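Local coordinates for galacto-N-biose/lacto-N-biose I transporter substrate-binding protein (Bifidobacterium longum, PDB 2Z8F) that binds lacto-N-biose I, galacto-N-biose and lacto-N-tetraose as the solute-binding component of a bifidobacterial ABC transporter for sugars, at residues D60-L65 with Y82-E87; Q95-Y100 with E303-L308; N106-G111 with Y123-D128. All coordinates share one frame; numbering follows the deposited sequence.

In the fold
All three contacts are largely buried, and their direct touches are small. Interaction 2 lies farthest from the chain's centre. Interactions 2 and 3 are close neighbours. Helix 301-311, which holds a segment of interaction 2, touches Phe108 and Leu125 of interaction 3, and Val97 of one touches Gly124 of the other. Their contacts are mostly apolar. Interaction 1 joins helices 61-71 and 85-90 nearer the glycan and pairs an isoleucine with two carboxylates and a water. It meets interaction 3 where the hydroxyl of Tyr82 probably bonds to the backbone oxygen of Asp128. Interaction 3 reaches the sugar through Asp128, whereas interaction 2 carries a zinc ligand on a partly exposed residue.

Interaction 1: residues D60-L65 with Y82-E87; sequences DMIKKL and YAELPE
Glu84 OE1 is gripped by two groups, the backbone N of Gly81 and the guanidinium of Arg23, and it also lies against Ile62. The methyl CG2 of Ile62 comes within 3.5 Å of Glu84 OE1. The other carboxylate oxygen works through a water. That water donates to Glu84 OE2 at 2.7 Å and accepts from Ile62 N at 2.8 Å. It thus serves a backbone N-H near the N-terminal end of helix 61-71. This end faces 84-87, which leads into helix 85-90. Both belong to the periplasmic-binding-protein fold, where helices flank a central sheet; Met61 and Leu65 turn to its strands 77-81 and 16-22. The side chain of Glu84 is about 5 Å from the bound N-acetylglucosamine. Ile62 holds CG1 between its backbone N and carbonyl carbon (chi1 61°), and CD1 then reaches the second acid. Ile62 CD1 stops 3.8 Å from Glu87 OE2, the two side chains crossing at about a right angle. Glu87 CG stands opposite its own backbone N (chi1 -174°), which sends the extended chain toward the isoleucine. Glu87 is a buried residue, and the hydroxyl of Ser368 bonds to OE2.

Interaction 2: residues Q95-Y100 with E303-L308; sequences QDVTQY and EAMEFL. With ZN (zinc ion), chain E.
Val97 and Met305 make the tight part of this contact. The methyl CG2 of Val97 meets the end of the methionine, 3.8 Å from Met305 CE. The sulfur is almost as near, with Met305 SD 3.9 Å from Val97 CG2. Met305 is folded: its three torsions all lie near -60° to -80°, which brings the terminal methyl back to the turn at 97-100. Nearer the backbone, Tyr100 CB packs 4.0 Å from Met305 CB. Val294 of strand 290-294 touches both Val97 and Met305, and Leu125 adds to the cover of the methionine. The contact therefore sets helix 301-311 and the start of helix 98-104 against the central sheet of this solute-binding fold. An Asx turn shapes the entry to helix 98-104. Asp96 OD1 accepts from Thr98 N at 2.9 Å, nearly along its C-O direction, and from Thr98 OG1 at 2.7 Å, out of the carboxylate plane.

The other side is looser. The ring of Tyr100 leads away from 303-308; the residue is partly exposed and touches Pro301 and Lys302 at the start of helix 301-311. Gln99 CG lies over the centre of one ring face, and Val97 CB sits at the ring edge. Glu303, also partly exposed, points its CB away from 95-100 and gives one carboxylate oxygen to a metal. Glu303 OE1 binds the zinc ion at 1.9 Å, and Asp12 and His300 are further ligands. Across the contact the chemistry is apolar, so the pairing rests on the fit of methyl, sulfur and methylene groups, while the zinc bond is separate, made near the start of the helix.

Interaction 3: residues N106-G111 with Y123-D128; sequences NDFASG and YGLPQD. With GAL (beta-D-galactopyranose), chain C.
Leu125 is the first residue of 123-128 to meet Phe108. Its CD1 comes obliquely to the ring, 4.0 Å from Phe108 CE2. Pro126 follows and takes the larger share. Its CG lies 3.7 Å from Phe108 CG, and its CD sits over one ring face, offset toward the rim. Asp107 CB covers the opposite face, so the ring is held between the two. The carbonyl of the proline also approaches the ring, with Pro126 O 3.5 Å from Phe108 CE1. Replacing Phe108 by an alanine would probably open a gap beside Pro126 and leave the methyls of Leu125 without their aromatic neighbour. Gln127 turns away and bonds to Tyr20 and Asn312. Asp128, the last residue, lies in the glycan pocket. With CG between its backbone N and carbonyl carbon (chi1 66°), it turns a carboxylate oxygen to the sugar: Asp128 OD2 accepts from the galactose O3 at 2.7 Å. OD1 takes the N-H of Ser290, which steadies the carboxylate. Ser290 OG bonds to the same sugar. Strand 121-126 runs antiparallel between strands 290-294 and 117-118, and helix 301-311 touches both Phe108, through Asp309, and Leu125, through Met305 and Leu308.

Interaction 1: residues D60-L65 with Y82-E87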
# COMPACT_ATOMS: atom_id res chain seq x y z
N ASP A 60 -1.51 11.17 8.42
CA ASP A 60 -1.04 12.41 9.01
C ASP A 60 0.44 12.69 8.72
O ASP A 60 0.92 13.81 8.91
CB ASP A 60 -1.32 12.40 10.53
CG ASP A 60 -2.77 12.75 10.85
OD1 ASP A 60 -3.42 13.44 10.03
OD2 ASP A 60 -3.26 12.33 11.94
N MET A 61 1.17 11.68 8.26
CA MET A 61 2.61 11.88 8.06
C MET A 61 2.95 12.99 7.07
O MET A 61 3.78 13.84 7.38
CB MET A 61 3.33 10.58 7.70
CG MET A 61 4.82 10.78 7.55
SD MET A 61 5.73 9.25 7.70
CE MET A 61 7.33 9.85 7.14
N ILE A 62 2.32 13.01 5.89
CA ILE A 62 2.68 14.06 4.94
C ILE A 62 2.20 15.45 5.39
O ILE A 62 2.75 16.47 4.99
CB ILE A 62 2.27 13.74 3.48
CG1 ILE A 62 0.76 13.56 3.34
CG2 ILE A 62 3.07 12.52 2.99
CD1 ILE A 62 0.25 13.68 1.86
N LYS A 63 1.20 15.48 6.26
CA LYS A 63 0.75 16.73 6.87
C LYS A 63 1.82 17.27 7.84
O LYS A 63 2.13 18.47 7.81
CB LYS A 63 -0.57 16.51 7.60
CG LYS A 63 -1.70 16.04 6.69
CD LYS A 63 -2.98 15.77 7.49
CE LYS A 63 -4.20 15.63 6.57
NZ LYS A 63 -4.17 14.35 5.79
N LYS A 64 2.39 16.39 8.66
CA LYS A 64 3.52 16.78 9.52
C LYS A 64 4.73 17.23 8.69
O LYS A 64 5.39 18.22 9.04
CB LYS A 64 3.93 15.67 10.50
CG LYS A 64 5.10 16.09 11.44
CD LYS A 64 5.58 14.96 12.38
CE LYS A 64 6.92 15.30 13.07
NZ LYS A 64 6.96 16.68 13.65
N LEU A 65 5.03 16.51 7.62
CA LEU A 65 6.15 16.87 6.74
C LEU A 65 5.94 18.27 6.16
O LEU A 65 6.88 19.04 6.08
CB LEU A 65 6.31 15.85 5.59
CG LEU A 65 6.77 14.44 5.97
CD1 LEU A 65 6.91 13.60 4.71
CD2 LEU A 65 8.11 14.51 6.67
N TYR A 82 4.00 6.15 -2.99
CA TYR A 82 3.96 6.54 -4.41
C TYR A 82 2.76 7.43 -4.71
O TYR A 82 2.87 8.40 -5.46
CB TYR A 82 3.93 5.32 -5.31
CG TYR A 82 5.10 4.38 -5.10
CD1 TYR A 82 6.42 4.85 -5.12
CD2 TYR A 82 4.87 3.02 -4.89
CE1 TYR A 82 7.51 3.95 -4.92
CE2 TYR A 82 5.93 2.12 -4.70
CZ TYR A 82 7.24 2.59 -4.72
OH TYR A 82 8.29 1.70 -4.53
N ALA A 83 1.62 7.08 -4.11
CA ALA A 83 0.37 7.84 -4.27
C ALA A 83 0.44 9.24 -3.70
O ALA A 83 -0.36 10.11 -4.06
CB ALA A 83 -0.78 7.10 -3.64
N GLU A 84 1.38 9.44 -2.77
CA GLU A 84 1.56 10.72 -2.10
C GLU A 84 2.59 11.61 -2.77
O GLU A 84 2.63 12.82 -2.52
CB GLU A 84 2.04 10.49 -0.66
CG GLU A 84 1.00 9.82 0.23
CD GLU A 84 1.48 9.55 1.66
OE1 GLU A 84 2.66 9.18 1.87
OE2 GLU A 84 0.63 9.69 2.59
N LEU A 85 3.47 11.02 -3.58
CA LEU A 85 4.62 11.77 -4.11
C LEU A 85 4.23 12.95 -5.01
O LEU A 85 4.76 14.04 -4.85
CB LEU A 85 5.63 10.81 -4.78
CG LEU A 85 7.04 11.34 -5.04
CD1 LEU A 85 8.03 10.22 -4.76
CD2 LEU A 85 7.23 11.84 -6.47
N PRO A 86 3.27 12.74 -5.94
CA PRO A 86 2.85 13.90 -6.76
C PRO A 86 2.29 15.04 -5.89
O PRO A 86 2.59 16.21 -6.13
CB PRO A 86 1.80 13.28 -7.71
CG PRO A 86 2.18 11.83 -7.81
CD PRO A 86 2.56 11.52 -6.35
N GLU A 87 1.57 14.69 -4.84
CA GLU A 87 1.00 15.69 -3.93
C GLU A 87 2.08 16.50 -3.22
O GLU A 87 2.05 17.72 -3.21
CB GLU A 87 0.12 14.98 -2.92
CG GLU A 87 -0.67 15.92 -2.01
CD GLU A 87 -1.82 15.21 -1.30
OE1 GLU A 87 -2.35 14.19 -1.80
OE2 GLU A 87 -2.20 15.69 -0.24
O HOH W 1 0.86 10.71 5.06

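Interaction 2: residues Q95-Y100 with E303-L308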
# COMPACT_ATOMS: atom_id res chain seq x y z
N GLN A 95 13.18 17.65 -2.86
CA GLN A 95 14.41 18.09 -3.50
C GLN A 95 14.77 17.19 -4.68
O GLN A 95 14.80 15.97 -4.54
CB GLN A 95 15.56 18.06 -2.48
CG GLN A 95 16.81 18.66 -3.06
CD GLN A 95 17.96 18.82 -2.07
OE1 GLN A 95 19.11 18.83 -2.48
NE2 GLN A 95 17.65 18.97 -0.78
N ASP A 96 15.02 17.80 -5.84
CA ASP A 96 15.47 17.09 -7.03
C ASP A 96 16.83 16.44 -6.74
O ASP A 96 17.80 17.15 -6.45
CB ASP A 96 15.60 18.12 -8.17
CG ASP A 96 16.17 17.54 -9.45
OD1 ASP A 96 16.59 16.37 -9.45
OD2 ASP A 96 16.22 18.29 -10.47
N VAL A 97 16.87 15.12 -6.77
CA VAL A 97 18.10 14.35 -6.52
C VAL A 97 18.44 13.46 -7.71
O VAL A 97 19.04 12.38 -7.57
CB VAL A 97 18.03 13.52 -5.21
CG1 VAL A 97 18.12 14.42 -3.98
CG2 VAL A 97 16.76 12.67 -5.16
N THR A 98 18.02 13.89 -8.90
CA THR A 98 18.24 13.11 -10.11
C THR A 98 19.68 12.62 -10.29
O THR A 98 19.90 11.44 -10.62
CB THR A 98 17.81 13.92 -11.36
OG1 THR A 98 16.43 14.30 -11.20
CG2 THR A 98 17.93 13.09 -12.62
N GLN A 99 20.64 13.51 -10.07
CA GLN A 99 22.05 13.18 -10.30
C GLN A 99 22.55 12.10 -9.32
O GLN A 99 23.57 11.44 -9.58
CB GLN A 99 22.93 14.42 -10.22
CG GLN A 99 23.03 15.09 -8.85
CD GLN A 99 24.27 15.99 -8.76
OE1 GLN A 99 25.32 15.68 -9.32
NE2 GLN A 99 24.14 17.09 -8.03
N TYR A 100 21.84 11.93 -8.20
CA TYR A 100 22.18 10.87 -7.25
C TYR A 100 21.39 9.60 -7.50
O TYR A 100 21.96 8.53 -7.55
CB TYR A 100 22.00 11.35 -5.80
CG TYR A 100 22.68 12.67 -5.54
CD1 TYR A 100 24.07 12.78 -5.63
CD2 TYR A 100 21.95 13.81 -5.22
CE1 TYR A 100 24.71 13.99 -5.42
CE2 TYR A 100 22.58 15.03 -5.01
CZ TYR A 100 23.98 15.10 -5.09
OH TYR A 100 24.60 16.29 -4.87
N GLU A 303 24.64 12.25 0.53
CA GLU A 303 24.81 11.26 1.58
C GLU A 303 23.47 10.68 2.06
O GLU A 303 23.40 9.51 2.42
CB GLU A 303 25.61 11.85 2.75
CG GLU A 303 27.03 12.27 2.37
CD GLU A 303 27.07 13.64 1.73
OE1 GLU A 303 26.33 14.56 2.19
OE2 GLU A 303 27.84 13.83 0.74
N ALA A 304 22.41 11.48 2.06
CA ALA A 304 21.09 10.93 2.27
C ALA A 304 20.79 9.79 1.30
O ALA A 304 20.30 8.73 1.70
CB ALA A 304 20.03 12.03 2.16
N MET A 305 21.11 10.00 0.02
CA MET A 305 20.84 8.98 -1.00
C MET A 305 21.79 7.78 -0.92
O MET A 305 21.39 6.64 -1.16
CB MET A 305 20.88 9.64 -2.38
CG MET A 305 19.70 10.61 -2.59
SD MET A 305 18.18 9.72 -2.96
CE MET A 305 18.40 9.30 -4.71
N GLU A 306 23.03 8.05 -0.51
CA GLU A 306 24.00 6.99 -0.29
C GLU A 306 23.49 5.99 0.77
O GLU A 306 23.45 4.77 0.57
CB GLU A 306 25.32 7.61 0.17
CG GLU A 306 26.37 6.60 0.65
CD GLU A 306 27.01 5.75 -0.45
OE1 GLU A 306 26.57 5.74 -1.62
OE2 GLU A 306 27.97 5.04 -0.09
N PHE A 307 23.10 6.55 1.91
CA PHE A 307 22.49 5.75 2.97
C PHE A 307 21.21 5.07 2.49
O PHE A 307 21.04 3.88 2.72
CB PHE A 307 22.21 6.58 4.24
CG PHE A 307 21.11 5.98 5.10
CD1 PHE A 307 21.39 4.89 5.93
CD2 PHE A 307 19.79 6.46 5.04
CE1 PHE A 307 20.39 4.27 6.69
CE2 PHE A 307 18.78 5.85 5.80
CZ PHE A 307 19.08 4.73 6.63
N LEU A 308 20.34 5.82 1.80
CA LEU A 308 19.05 5.27 1.38
C LEU A 308 19.20 4.05 0.48
O LEU A 308 18.47 3.08 0.62
CB LEU A 308 18.22 6.33 0.66
CG LEU A 308 16.79 5.87 0.32
CD1 LEU A 308 16.03 5.31 1.57
CD2 LEU A 308 16.08 7.08 -0.26
ZN ZN E . 26.82 16.40 2.15

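Interaction 3: residues N106-G111 with Y123-D128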
# COMPACT_ATOMS: atom_id res chain seq x y z
N ASN A 106 20.13 0.98 -10.93
CA ASN A 106 20.23 -0.44 -11.26
C ASN A 106 20.03 -1.39 -10.09
O ASN A 106 19.94 -2.60 -10.28
CB ASN A 106 21.54 -0.73 -12.02
CG ASN A 106 21.51 -0.19 -13.46
OD1 ASN A 106 22.55 -0.13 -14.12
ND2 ASN A 106 20.34 0.20 -13.95
N ASP A 107 19.93 -0.85 -8.87
CA ASP A 107 19.61 -1.65 -7.71
C ASP A 107 18.10 -1.90 -7.56
O ASP A 107 17.70 -2.67 -6.68
CB ASP A 107 20.08 -0.94 -6.43
CG ASP A 107 21.56 -1.05 -6.19
OD1 ASP A 107 22.23 -1.81 -6.91
OD2 ASP A 107 22.03 -0.41 -5.22
N PHE A 108 17.28 -1.25 -8.38
CA PHE A 108 15.83 -1.23 -8.18
C PHE A 108 15.07 -1.65 -9.42
O PHE A 108 15.55 -1.42 -10.53
CB PHE A 108 15.40 0.16 -7.75
CG PHE A 108 16.00 0.54 -6.45
CD1 PHE A 108 15.53 -0.05 -5.30
CD2 PHE A 108 17.09 1.40 -6.40
CE1 PHE A 108 16.14 0.25 -4.07
CE2 PHE A 108 17.69 1.69 -5.19
CZ PHE A 108 17.19 1.10 -4.04
N ALA A 109 13.90 -2.26 -9.21
CA ALA A 109 13.03 -2.57 -10.35
C ALA A 109 12.64 -1.29 -11.08
O ALA A 109 12.49 -0.23 -10.49
CB ALA A 109 11.80 -3.37 -9.91
N SER A 110 12.49 -1.38 -12.41
CA SER A 110 12.26 -0.21 -13.23
C SER A 110 10.92 0.49 -12.97
O SER A 110 10.85 1.72 -13.03
CB SER A 110 12.41 -0.56 -14.72
OG SER A 110 11.45 -1.55 -15.08
N GLY A 111 9.89 -0.30 -12.66
CA GLY A 111 8.56 0.24 -12.35
C GLY A 111 8.61 1.14 -11.13
O GLY A 111 8.39 2.36 -11.22
N TYR A 123 13.16 12.09 -7.07
CA TYR A 123 13.00 12.76 -5.77
C TYR A 123 13.31 11.86 -4.59
O TYR A 123 13.08 12.23 -3.44
CB TYR A 123 11.61 13.43 -5.66
CG TYR A 123 11.50 14.55 -6.66
CD1 TYR A 123 12.00 15.83 -6.36
CD2 TYR A 123 10.94 14.33 -7.93
CE1 TYR A 123 11.92 16.87 -7.30
CE2 TYR A 123 10.87 15.37 -8.87
CZ TYR A 123 11.36 16.62 -8.54
OH TYR A 123 11.30 17.65 -9.46
N GLY A 124 13.88 10.70 -4.90
CA GLY A 124 14.32 9.74 -3.86
C GLY A 124 14.56 8.36 -4.44
O GLY A 124 14.97 8.23 -5.61
N LEU A 125 14.31 7.33 -3.64
CA LEU A 125 14.44 5.97 -4.12
C LEU A 125 13.25 5.12 -3.69
O LEU A 125 12.71 5.33 -2.58
CB LEU A 125 15.75 5.32 -3.65
CG LEU A 125 17.05 5.93 -4.15
CD1 LEU A 125 18.23 5.28 -3.44
CD2 LEU A 125 17.18 5.74 -5.66
N PRO A 126 12.83 4.16 -4.54
CA PRO A 126 11.68 3.34 -4.20
C PRO A 126 12.04 2.35 -3.10
O PRO A 126 13.20 1.89 -3.04
CB PRO A 126 11.37 2.61 -5.52
CG PRO A 126 12.76 2.38 -6.11
CD PRO A 126 13.41 3.75 -5.85
N GLN A 127 11.06 1.97 -2.29
CA GLN A 127 11.34 1.08 -1.16
C GLN A 127 10.60 -0.25 -1.25
O GLN A 127 11.19 -1.32 -1.04
CB GLN A 127 11.09 1.79 0.18
CG GLN A 127 11.47 0.92 1.38
CD GLN A 127 11.36 1.68 2.69
OE1 GLN A 127 10.26 1.82 3.25
NE2 GLN A 127 12.50 2.22 3.17
N ASP A 128 9.29 -0.20 -1.57
CA ASP A 128 8.48 -1.43 -1.58
C ASP A 128 7.31 -1.31 -2.56
O ASP A 128 7.04 -0.21 -3.07
CB ASP A 128 7.94 -1.75 -0.18
CG ASP A 128 6.95 -0.71 0.33
OD1 ASP A 128 7.25 0.52 0.28
OD2 ASP A 128 5.85 -1.13 0.75
C1 GAL C . 1.73 0.94 4.24
C2 GAL C . 2.59 1.48 3.09
C3 GAL C . 3.58 0.41 2.67
C4 GAL C . 4.41 -0.07 3.88
C5 GAL C . 3.47 -0.55 4.99
C6 GAL C . 4.22 -0.92 6.27
O2 GAL C . 1.74 1.78 2.00
O3 GAL C . 4.40 0.97 1.67
O4 GAL C . 5.19 1.02 4.28
O5 GAL C . 2.55 0.48 5.33
O6 GAL C . 3.36 -1.64 7.13